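Local coordinates for protein 6-phosphogluconate dehydrogenase, NAD-binding (Mycolicibacterium smegmatis MC2 155, PDB 6SMT) that reduces imines with S-enantioselectivity, probably taking hydride from the NADPH it binds, at residues S26-W39 against L49-A63. Sequence-based numbering, arbitrary orientation.
Sequences SRALLDAGHTVTVW and LRDRGALSAPTPAAA
Trp39 lies against the start of helix 60-65. Pro60 CG sits over one face of its six-membered ring in a CH-pi contact, 3.8 Å from the centroid. Ala57 O and Pro58 O meet the indole at its edge. Trp39 NE1 makes a weak, bent hydrogen bond of 3.4 Å to Pro58 O, and a water joins the same two atoms. With its CG anti to the backbone N (chi1 177°), Trp39 brings its ring alongside Pro60, while Trp39 CB packs on Ala63 CB at 3.7 Å. Strand 35-39 pairs in parallel with strand 55-56. Val36 O accepts from Leu55 N, Leu55 O from Val38 N (2.8 Å), and Val38 O from Ala57 N. This pairing closes a right-handed beta-alpha-beta unit of the Rossmann-type NADPH domain, with helix 47-51 as its crossover. Leu49 CD1 of that helix touches Ser26 CB at 3.7 Å and also packs against Val38 CG1. Leu30 CD2 rests on the Gly53-Ala54 peptide, 3.6 Å from Ala54 N. In one of its two conformers, Arg52 has Arg27 CD over one guanidinium face. There its NH2 makes a long, weak salt bridge of 3.4 Å to Asp31 OD1, and a water links Asp31 OD1 to Arg52 NE. Thr59 OG1 caps helix 60-65 by accepting from Ala62 N (3.0 Å). Arg50 NH1 donates to Ser56 OG and forms a salt bridge with Glu43. Ile83 of helix 77-87 touches Trp39 and Pro60.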
ATOM      1  N   SER B  26     -11.630   8.756  24.569  1.00 14.25           N
ATOM      2  CA  SER B  26     -12.144   8.934  25.950  1.00 14.10           C
ATOM      3  C   SER B  26     -11.377   8.068  26.934  1.00 15.68           C
ATOM      4  O   SER B  26     -10.984   8.580  28.004  1.00 16.43           O
ATOM      5  CB  SER B  26     -13.599   8.594  25.988  1.00 14.80           C
ATOM      6  OG  SER B  26     -14.402   9.431  25.188  1.00 15.31           O
ATOM      7  N   ARG B  27     -11.071   6.828  26.578  1.00 15.13           N
ATOM      8  CA  ARG B  27     -10.270   5.965  27.480  1.00 16.05           C
ATOM      9  C   ARG B  27      -8.900   6.545  27.672  1.00 16.65           C
ATOM     10  O   ARG B  27      -8.354   6.537  28.783  1.00 16.86           O
ATOM     11  CB  ARG B  27     -10.125   4.542  26.954  1.00 17.48           C
ATOM     12  CG  ARG B  27     -11.414   3.744  27.017  1.00 18.54           C
ATOM     13  CD  ARG B  27     -11.118   2.266  26.692  1.00 20.72           C
ATOM     14  NE  ARG B  27     -10.443   1.983  25.416  1.00 22.32           N
ATOM     15  CZ  ARG B  27     -11.081   1.821  24.243  1.00 21.53           C
ATOM     16  NH1 ARG B  27     -12.383   1.988  24.174  1.00 22.50           N
ATOM     17  NH2 ARG B  27     -10.375   1.654  23.157  1.00 21.69           N
ATOM     18  N   ALA B  28      -8.254   7.043  26.631  1.00 14.84           N
ATOM     19  CA  ALA B  28      -6.890   7.564  26.792  1.00 14.50           C
ATOM     20  C   ALA B  28      -6.929   8.801  27.694  1.00 15.56           C
ATOM     21  O   ALA B  28      -5.950   8.994  28.500  1.00 17.21           O
ATOM     22  CB  ALA B  28      -6.288   7.892  25.436  1.00 15.48           C
ATOM     23  N   LEU B  29      -7.898   9.700  27.540  1.00 14.69           N
ATOM     24  CA  LEU B  29      -7.975  10.926  28.332  1.00 15.31           C
ATOM     25  C   LEU B  29      -8.283  10.521  29.786  1.00 16.13           C
ATOM     26  O   LEU B  29      -7.656  11.129  30.702  1.00 17.10           O
ATOM     27  CB  LEU B  29      -9.053  11.838  27.779  1.00 15.25           C
ATOM     28  CG  LEU B  29      -8.744  12.386  26.383  1.00 15.66           C
ATOM     29  CD1 LEU B  29     -10.024  12.903  25.769  1.00 16.71           C
ATOM     30  CD2 LEU B  29      -7.611  13.416  26.437  1.00 17.49           C
ATOM     31  N   LEU B  30      -9.126   9.523  29.989  1.00 14.82           N
ATOM     32  CA  LEU B  30      -9.393   9.088  31.387  1.00 15.96           C
ATOM     33  C   LEU B  30      -8.155   8.455  31.978  1.00 17.82           C
ATOM     34  O   LEU B  30      -7.854   8.697  33.208  1.00 17.45           O
ATOM     35  CB  LEU B  30     -10.548   8.099  31.407  1.00 16.36           C
ATOM     36  CG  LEU B  30     -11.934   8.667  31.212  1.00 16.62           C
ATOM     37  CD1 LEU B  30     -12.900   7.507  30.910  1.00 18.96           C
ATOM     38  CD2 LEU B  30     -12.403   9.417  32.443  1.00 17.58           C
ATOM     39  N   ASP B  31      -7.452   7.657  31.207  1.00 17.41           N
ATOM     40  CA  ASP B  31      -6.265   6.983  31.748  1.00 18.11           C
ATOM     41  C   ASP B  31      -5.216   8.013  32.115  1.00 19.21           C
ATOM     42  O   ASP B  31      -4.461   7.683  33.098  1.00 23.75           O
ATOM     43  CB  ASP B  31      -5.702   6.049  30.697  1.00 20.30           C
ATOM     44  CG  ASP B  31      -6.461   4.820  30.413  1.00 21.97           C
ATOM     45  OD1 ASP B  31      -7.408   4.461  31.162  1.00 25.19           O
ATOM     46  OD2 ASP B  31      -6.079   4.121  29.389  1.00 23.57           O
ATOM     47  N   ALA B  32      -5.177   9.206  31.526  1.00 18.55           N
ATOM     48  CA  ALA B  32      -4.213  10.320  31.761  1.00 19.74           C
ATOM     49  C   ALA B  32      -4.607  11.100  33.022  1.00 21.97           C
ATOM     50  O   ALA B  32      -3.909  12.100  33.353  1.00 24.10           O
ATOM     51  CB  ALA B  32      -4.097  11.245  30.579  1.00 21.49           C
ATOM     52  N   GLY B  33      -5.786  10.827  33.555  1.00 19.04           N
ATOM     53  CA  GLY B  33      -6.283  11.593  34.745  1.00 20.31           C
ATOM     54  C   GLY B  33      -7.091  12.820  34.472  1.00 20.82           C
ATOM     55  O   GLY B  33      -7.330  13.705  35.353  1.00 21.51           O
ATOM     56  N   HIS B  34      -7.514  13.041  33.232  1.00 18.71           N
ATOM     57  CA  HIS B  34      -8.324  14.205  32.933  1.00 18.75           C
ATOM     58  C   HIS B  34      -9.750  14.001  33.416  1.00 19.39           C
ATOM     59  O   HIS B  34     -10.204  12.874  33.595  1.00 18.86           O
ATOM     60  CB  HIS B  34      -8.300  14.498  31.401  1.00 20.72           C
ATOM     61  CG  HIS B  34      -6.918  14.681  30.870  1.00 24.62           C
ATOM     62  ND1 HIS B  34      -5.857  15.194  31.572  1.00 30.78           N
ATOM     63  CD2 HIS B  34      -6.406  14.331  29.666  1.00 27.62           C
ATOM     64  CE1 HIS B  34      -4.785  15.242  30.765  1.00 28.54           C
ATOM     65  NE2 HIS B  34      -5.100  14.686  29.645  1.00 29.88           N
ATOM     66  N   THR B  35     -10.450  15.116  33.526  1.00 18.07           N
ATOM     67  CA  THR B  35     -11.866  15.151  33.840  1.00 17.91           C
ATOM     68  C   THR B  35     -12.607  15.126  32.519  1.00 18.92           C
ATOM     69  O   THR B  35     -12.637  16.179  31.847  1.00 19.21           O
ATOM     70  CB  THR B  35     -12.275  16.338  34.714  1.00 18.81           C
ATOM     71  OG1 THR B  35     -11.501  16.223  35.912  1.00 21.46           O
ATOM     72  CG2 THR B  35     -13.743  16.363  34.983  1.00 19.30           C
ATOM     73  N   VAL B  36     -13.165  13.967  32.197  1.00 17.75           N
ATOM     74  CA  VAL B  36     -13.728  13.693  30.866  1.00 17.05           C
ATOM     75  C   VAL B  36     -15.214  13.678  30.960  1.00 17.41           C
ATOM     76  O   VAL B  36     -15.746  12.883  31.756  1.00 18.56           O
ATOM     77  CB  VAL B  36     -13.136  12.424  30.250  1.00 16.17           C
ATOM     78  CG1 VAL B  36     -13.679  12.206  28.872  1.00 17.58           C
ATOM     79  CG2 VAL B  36     -11.598  12.503  30.234  1.00 17.00           C
ATOM     80  N   THR B  37     -15.865  14.462  30.105  1.00 15.45           N
ATOM     81  CA  THR B  37     -17.316  14.382  29.906  1.00 16.17           C
ATOM     82  C   THR B  37     -17.549  13.798  28.535  1.00 18.08           C
ATOM     83  O   THR B  37     -16.932  14.266  27.568  1.00 19.24           O
ATOM     84  CB  THR B  37     -17.959  15.759  30.078  1.00 18.25           C
ATOM     85  OG1 THR B  37     -17.709  16.241  31.408  1.00 19.67           O
ATOM     86  CG2 THR B  37     -19.438  15.805  29.779  1.00 19.52           C
ATOM     87  N   VAL B  38     -18.547  12.946  28.406  1.00 16.80           N
ATOM     88  CA  VAL B  38     -18.849  12.304  27.109  1.00 15.99           C
ATOM     89  C   VAL B  38     -20.273  12.545  26.715  1.00 18.11           C
ATOM     90  O   VAL B  38     -21.164  12.698  27.569  1.00 19.98           O
ATOM     91  CB  VAL B  38     -18.473  10.835  27.078  1.00 16.46           C
ATOM     92  CG1 VAL B  38     -17.047  10.638  27.400  1.00 16.72           C
ATOM     93  CG2 VAL B  38     -19.297   9.983  28.051  1.00 17.73           C
ATOM     94  N   TRP B  39     -20.540  12.550  25.420  1.00 16.53           N
ATOM     95  CA  TRP B  39     -21.876  12.672  24.800  1.00 16.85           C
ATOM     96  C   TRP B  39     -21.899  11.864  23.535  1.00 18.61           C
ATOM     97  O   TRP B  39     -20.865  11.831  22.806  1.00 17.26           O
ATOM     98  CB  TRP B  39     -22.285  14.111  24.561  1.00 17.65           C
ATOM     99  CG  TRP B  39     -23.613  14.223  23.864  1.00 18.89           C
ATOM    100  CD1 TRP B  39     -24.865  14.327  24.455  1.00 19.89           C
ATOM    101  CD2 TRP B  39     -23.869  14.175  22.468  1.00 19.02           C
ATOM    102  NE1 TRP B  39     -25.849  14.298  23.487  1.00 21.84           N
ATOM    103  CE2 TRP B  39     -25.269  14.246  22.233  1.00 20.83           C
ATOM    104  CE3 TRP B  39     -23.026  14.089  21.349  1.00 19.93           C
ATOM    105  CZ2 TRP B  39     -25.826  14.237  20.951  1.00 21.88           C
ATOM    106  CZ3 TRP B  39     -23.590  14.006  20.107  1.00 21.28           C
ATOM    107  CH2 TRP B  39     -24.964  14.130  19.891  1.00 22.30           C
ATOM    108  N   LEU B  49     -17.819   3.974  29.570  1.00 20.80           N
ATOM    109  CA  LEU B  49     -16.911   5.064  29.945  1.00 20.72           C
ATOM    110  C   LEU B  49     -17.275   5.668  31.304  1.00 20.11           C
ATOM    111  O   LEU B  49     -16.353   6.106  31.998  1.00 18.99           O
ATOM    112  CB  LEU B  49     -16.953   6.140  28.847  1.00 20.06           C
ATOM    113  CG  LEU B  49     -16.337   5.604  27.546  1.00 20.85           C
ATOM    114  CD1 LEU B  49     -16.613   6.536  26.377  1.00 21.65           C
ATOM    115  CD2 LEU B  49     -14.843   5.443  27.685  1.00 20.70           C
ATOM    116  N   ARG B  50     -18.547   5.730  31.627  1.00 21.21           N
ATOM    117  CA  ARG B  50     -18.945   6.207  32.996  1.00 22.17           C
ATOM    118  C   ARG B  50     -18.330   5.297  34.060  1.00 22.29           C
ATOM    119  O   ARG B  50     -17.775   5.790  35.043  1.00 21.14           O
ATOM    120  CB  ARG B  50     -20.475   6.243  33.147  1.00 26.80           C
ATOM    121  CG  ARG B  50     -21.123   7.420  32.433  1.00 28.78           C
ATOM    122  CD  ARG B  50     -22.449   7.904  33.069  1.00 36.72           C
ATOM    123  NE  ARG B  50     -23.359   6.811  32.817  1.00 39.09           N
ATOM    124  CZ  ARG B  50     -24.192   6.702  31.780  1.00 44.15           C
ATOM    125  NH1 ARG B  50     -24.363   7.673  30.897  1.00 45.70           N
ATOM    126  NH2 ARG B  50     -24.919   5.604  31.675  1.00 48.73           N
ATOM    127  N   ASP B  51     -18.319   3.996  33.829  1.00 21.78           N
ATOM    128  CA  ASP B  51     -17.664   3.049  34.755  1.00 22.55           C
ATOM    129  C   ASP B  51     -16.172   3.287  34.901  1.00 21.85           C
ATOM    130  O   ASP B  51     -15.609   3.012  35.979  1.00 24.31           O
ATOM    131  CB  ASP B  51     -17.919   1.636  34.326  1.00 25.38           C
ATOM    132  CG  ASP B  51     -19.395   1.212  34.350  1.00 28.84           C
ATOM    133  OD1 ASP B  51     -20.322   1.964  34.927  1.00 29.84           O
ATOM    134  OD2 ASP B  51     -19.605   0.139  33.767  1.00 30.08           O
ATOM    135  N   ARG B  52     -15.529   3.799  33.852  0.62 19.12           N
ATOM    136  CA  ARG B  52     -14.082   4.099  33.867  0.62 18.53           C
ATOM    137  C   ARG B  52     -13.822   5.481  34.475  0.62 18.27           C
ATOM    138  O   ARG B  52     -12.657   5.825  34.543  0.62 19.62           O
ATOM    139  CB  ARG B  52     -13.501   3.985  32.446  0.62 19.30           C
ATOM    140  CG  ARG B  52     -13.662   2.587  31.870  0.62 20.34           C
ATOM    141  CD  ARG B  52     -13.048   2.349  30.490  0.62 21.61           C
ATOM    142  NE  ARG B  52     -11.596   2.490  30.515  0.62 23.29           N
ATOM    143  CZ  ARG B  52     -10.722   1.479  30.576  0.62 22.89           C
ATOM    144  NH1 ARG B  52     -11.164   0.241  30.657  0.62 25.28           N
ATOM    145  NH2 ARG B  52      -9.423   1.737  30.577  0.62 22.64           N
ATOM    146  N   GLY B  53     -14.844   6.254  34.762  1.00 18.53           N
ATOM    147  CA  GLY B  53     -14.690   7.578  35.382  1.00 19.86           C
ATOM    148  C   GLY B  53     -15.190   8.735  34.629  1.00 18.76           C
ATOM    149  O   GLY B  53     -15.095   9.846  35.119  1.00 19.46           O
ATOM    150  N   ALA B  54     -15.740   8.525  33.427  1.00 18.64           N
ATOM    151  CA  ALA B  54     -16.300   9.660  32.658  1.00 18.52           C
ATOM    152  C   ALA B  54     -17.594  10.152  33.271  1.00 19.70           C
ATOM    153  O   ALA B  54     -18.373   9.314  33.862  1.00 21.64           O
ATOM    154  CB  ALA B  54     -16.561   9.266  31.222  1.00 18.75           C
ATOM    155  N   LEU B  55     -17.799  11.446  33.156  1.00 21.23           N
ATOM    156  CA  LEU B  55     -19.106  12.083  33.355  1.00 23.77           C
ATOM    157  C   LEU B  55     -19.880  12.029  32.066  1.00 24.33           C
ATOM    158  O   LEU B  55     -19.265  12.123  31.001  1.00 24.14           O
ATOM    159  CB  LEU B  55     -18.901  13.554  33.740  1.00 24.71           C
ATOM    160  CG  LEU B  55     -18.008  13.772  34.949  1.00 28.26           C
ATOM    161  CD1 LEU B  55     -17.637  15.251  35.148  1.00 28.34           C
ATOM    162  CD2 LEU B  55     -18.773  13.275  36.166  1.00 31.62           C
ATOM    163  N   SER B  56     -21.189  11.872  32.075  1.00 27.09           N
ATOM    164  CA  SER B  56     -21.923  12.011  30.796  1.00 28.93           C
ATOM    165  C   SER B  56     -22.852  13.201  30.885  1.00 29.85           C
ATOM    166  O   SER B  56     -23.102  13.718  31.986  1.00 28.74           O
ATOM    167  CB  SER B  56     -22.587  10.783  30.290  1.00 35.11           C
ATOM    168  OG  SER B  56     -23.580  10.414  31.180  1.00 39.05           O
ATOM    169  N   ALA B  57     -23.146  13.755  29.742  1.00 25.07           N
ATOM    170  CA  ALA B  57     -24.001  14.948  29.644  1.00 25.81           C
ATOM    171  C   ALA B  57     -25.124  14.573  28.702  1.00 26.25           C
ATOM    172  O   ALA B  57     -25.002  13.845  27.728  1.00 25.09           O
ATOM    173  CB  ALA B  57     -23.245  16.167  29.109  1.00 26.18           C
ATOM    174  N   PRO B  58     -26.335  15.116  28.935  1.00 24.97           N
ATOM    175  CA  PRO B  58     -27.450  14.677  28.100  1.00 27.37           C
ATOM    176  C   PRO B  58     -27.577  15.312  26.711  1.00 24.97           C
ATOM    177  O   PRO B  58     -28.210  14.770  25.912  1.00 27.08           O
ATOM    178  CB  PRO B  58     -28.598  15.066  29.057  1.00 26.42           C
ATOM    179  CG  PRO B  58     -28.107  16.342  29.706  1.00 25.18           C
ATOM    180  CD  PRO B  58     -26.654  16.024  30.056  1.00 26.96           C
ATOM    181  N   THR B  59     -26.971  16.463  26.488  1.00 22.77           N
ATOM    182  CA  THR B  59     -27.117  17.204  25.228  1.00 23.92           C
ATOM    183  C   THR B  59     -25.717  17.670  24.810  1.00 20.63           C
ATOM    184  O   THR B  59     -24.827  17.818  25.659  1.00 20.64           O
ATOM    185  CB  THR B  59     -28.005  18.444  25.382  1.00 25.03           C
ATOM    186  OG1 THR B  59     -27.371  19.403  26.214  1.00 24.22           O
ATOM    187  CG2 THR B  59     -29.394  18.060  25.871  1.00 27.30           C
ATOM    188  N   PRO B  60     -25.507  17.975  23.510  1.00 21.40           N
ATOM    189  CA  PRO B  60     -24.250  18.623  23.106  1.00 20.36           C
ATOM    190  C   PRO B  60     -23.952  19.937  23.795  1.00 20.63           C
ATOM    191  O   PRO B  60     -22.850  20.204  24.183  1.00 21.07           O
ATOM    192  CB  PRO B  60     -24.409  18.898  21.626  1.00 20.52           C
ATOM    193  CG  PRO B  60     -25.398  17.864  21.219  1.00 22.98           C
ATOM    194  CD  PRO B  60     -26.385  17.675  22.371  1.00 22.27           C
ATOM    195  N   ALA B  61     -24.953  20.811  24.058  1.00 20.64           N
ATOM    196  CA  ALA B  61     -24.688  22.057  24.787  1.00 21.87           C
ATOM    197  C   ALA B  61     -24.168  21.779  26.192  1.00 21.19           C
ATOM    198  O   ALA B  61     -23.221  22.391  26.625  1.00 23.04           O
ATOM    199  CB  ALA B  61     -25.988  22.851  24.859  1.00 21.79           C
ATOM    200  N   ALA B  62     -24.813  20.888  26.930  1.00 19.91           N
ATOM    201  CA  ALA B  62     -24.359  20.580  28.295  1.00 21.89           C
ATOM    202  C   ALA B  62     -22.977  19.910  28.288  1.00 21.51           C
ATOM    203  O   ALA B  62     -22.145  20.261  29.132  1.00 21.61           O
ATOM    204  CB  ALA B  62     -25.355  19.699  29.006  1.00 23.31           C
ATOM    205  N   ALA B  63     -22.739  19.093  27.282  1.00 20.93           N
ATOM    206  CA  ALA B  63     -21.411  18.430  27.158  1.00 20.42           C
ATOM    207  C   ALA B  63     -20.323  19.483  26.942  1.00 18.44           C
ATOM    208  O   ALA B  63     -19.306  19.425  27.622  1.00 18.87           O
ATOM    209  CB  ALA B  63     -21.498  17.417  26.061  1.00 19.98           C
TER
HETATM  210  O   HOH W   1     -10.100   4.641  31.084  1.00 28.11           O
HETATM  211  O   HOH W   2     -13.862  12.321  34.512  1.00 22.17           O
HETATM  212  O   HOH W   3     -28.832  14.537  22.757  1.00 39.32           O